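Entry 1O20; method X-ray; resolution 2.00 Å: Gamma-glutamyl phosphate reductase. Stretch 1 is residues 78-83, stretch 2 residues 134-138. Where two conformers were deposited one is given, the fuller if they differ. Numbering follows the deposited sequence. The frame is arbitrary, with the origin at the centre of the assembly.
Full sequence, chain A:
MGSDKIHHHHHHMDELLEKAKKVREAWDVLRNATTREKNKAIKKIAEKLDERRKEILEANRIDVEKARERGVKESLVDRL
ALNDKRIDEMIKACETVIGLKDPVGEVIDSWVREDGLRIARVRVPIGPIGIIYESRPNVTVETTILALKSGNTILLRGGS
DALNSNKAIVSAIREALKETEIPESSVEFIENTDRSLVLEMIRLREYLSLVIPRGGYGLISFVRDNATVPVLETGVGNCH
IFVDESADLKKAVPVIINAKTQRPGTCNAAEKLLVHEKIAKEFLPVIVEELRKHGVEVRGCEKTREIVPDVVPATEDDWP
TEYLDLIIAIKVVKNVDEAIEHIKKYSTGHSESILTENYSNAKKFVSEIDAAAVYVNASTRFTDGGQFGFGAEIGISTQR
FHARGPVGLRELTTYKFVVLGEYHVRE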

# COMPACT_ATOMS: atom_id res chain seq x y z
N ASP A 78 15.94 13.00 1.74
CA ASP A 78 14.87 13.19 2.70
C ASP A 78 14.03 11.93 2.97
O ASP A 78 13.52 11.75 4.08
CB ASP A 78 13.97 14.32 2.23
CG ASP A 78 12.75 14.47 3.09
OD1 ASP A 78 12.93 14.74 4.30
OD2 ASP A 78 11.59 14.34 2.65
N ARG A 79 13.83 11.09 1.96
CA ARG A 79 13.15 9.81 2.15
C ARG A 79 13.91 8.90 3.09
O ARG A 79 13.34 8.08 3.74
CB ARG A 79 13.00 9.06 0.83
CG ARG A 79 12.05 9.73 -0.15
CD ARG A 79 11.89 8.90 -1.45
NE ARG A 79 10.94 9.51 -2.39
CZ ARG A 79 10.62 8.98 -3.58
NH1 ARG A 79 11.18 7.83 -3.98
NH2 ARG A 79 9.72 9.60 -4.36
N LEU A 80 15.21 9.04 3.07
CA LEU A 80 16.11 8.17 3.81
C LEU A 80 16.40 8.71 5.22
O LEU A 80 16.65 7.95 6.17
CB LEU A 80 17.38 8.03 2.97
CG LEU A 80 18.64 7.75 3.71
CD1 LEU A 80 18.51 6.31 4.26
CD2 LEU A 80 19.78 7.87 2.75
N ALA A 81 16.25 10.03 5.37
CA ALA A 81 16.71 10.72 6.57
C ALA A 81 15.81 10.46 7.78
O ALA A 81 14.56 10.36 7.65
CB ALA A 81 16.82 12.26 6.27
N LEU A 82 16.44 10.29 8.94
CA LEU A 82 15.72 10.18 10.20
C LEU A 82 16.08 11.31 11.16
O LEU A 82 17.13 11.93 11.05
CB LEU A 82 16.01 8.86 10.90
CG LEU A 82 15.54 7.63 10.15
CD1 LEU A 82 16.08 6.29 10.79
CD2 LEU A 82 14.06 7.65 10.05
N ASN A 83 15.19 11.56 12.09
CA ASN A 83 15.44 12.48 13.21
C ASN A 83 14.48 12.06 14.33
O ASN A 83 13.73 11.10 14.14
CB ASN A 83 15.19 13.90 12.71
CG ASN A 83 13.84 14.04 12.03
OD1 ASN A 83 12.83 13.66 12.60
ND2 ASN A 83 13.82 14.51 10.81
N GLU A 134 13.13 -0.41 -0.41
CA GLU A 134 14.29 0.42 -0.77
C GLU A 134 14.72 1.17 0.49
O GLU A 134 15.01 0.53 1.52
CB GLU A 134 13.99 1.43 -1.91
CG GLU A 134 13.11 0.98 -3.05
CD GLU A 134 13.88 0.54 -4.27
OE1 GLU A 134 14.93 -0.12 -4.10
OE2 GLU A 134 13.40 0.83 -5.40
N SER A 135 14.66 2.50 0.43
CA SER A 135 15.42 3.35 1.30
C SER A 135 14.69 3.98 2.52
O SER A 135 15.36 4.62 3.33
CB SER A 135 15.96 4.51 0.47
OG SER A 135 15.03 5.62 0.50
N ARG A 136 13.37 3.90 2.64
CA ARG A 136 12.70 4.59 3.78
C ARG A 136 12.79 3.72 5.04
O ARG A 136 12.11 2.69 5.11
CB ARG A 136 11.22 4.90 3.52
CG ARG A 136 10.78 5.27 2.09
CD ARG A 136 9.29 5.64 1.91
NE ARG A 136 9.05 6.23 0.58
CZ ARG A 136 8.78 7.51 0.34
NH1 ARG A 136 8.71 8.41 1.32
NH2 ARG A 136 8.58 7.91 -0.92
N PRO A 137 13.62 4.08 6.02
CA PRO A 137 13.81 3.20 7.17
C PRO A 137 12.57 2.97 8.03
O PRO A 137 12.49 1.93 8.66
CB PRO A 137 14.93 3.89 7.98
CG PRO A 137 15.49 4.93 7.05
CD PRO A 137 14.41 5.31 6.14
N ASN A 138 11.63 3.91 8.08
CA ASN A 138 10.36 3.68 8.81
C ASN A 138 9.62 2.42 8.37
O ASN A 138 8.90 1.82 9.17
CB ASN A 138 9.40 4.87 8.67
CG ASN A 138 9.08 5.18 7.20
OD1 ASN A 138 9.98 5.51 6.42
ND2 ASN A 138 7.80 5.05 6.82

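Residues 78-83 and 134-138 meet in a small, mainly van der Waals contact that buries 342 Å² over both sides, with no hydrogen bond crossing between them and two arginines packed against each other at one end. The backbones come closest at Leu80 and Arg136, whose CA atoms lie 4.9 Å apart. Here Arg136 CA makes a CA-H...O contact with Arg79 O (3.5 Å, 151° at the hydrogen), and Leu80 CA packs 3.7 Å from Ser135 O. Pro137 has the largest area covered in its stretch, 65 Å². Its CB points toward the first stretch, and its ring, in the C-gamma exo pucker, sets CG 3.4 Å from Leu80 O and CD 3.8 Å from Arg79 O. The proline ring suits this place because it offers carbon to both leucines: Leu82 CD1 reaches Pro137 CB at 3.9 Å, and Leu80 CD1 lies 4.3 Å from Pro137 CG. The CA-to-CB bond of Leu82 points toward the second stretch, and chi1 m with chi2 t brings CD1 to the ring, whereas Leu80, its CB directed sideways, brings CD1 to the ring with chi1 t and chi2 p. Ser135, with its CA-to-CB bond toward the first stretch, sets OG against two CB atoms, 4.0 Å from Arg79 CB and 4.2 Å from Leu80 CB. At the exposed end, Arg79 extends with chi2 and chi3 both t, and Arg136 NH2 comes to 3.2 Å from Arg79 NE, over one face of that guanidinium. Both atoms are donors and both groups carry positive charge, so this proximity is packing without a hydrogen bond; Arg79 CD in turn covers one face of the Arg136 guanidinium.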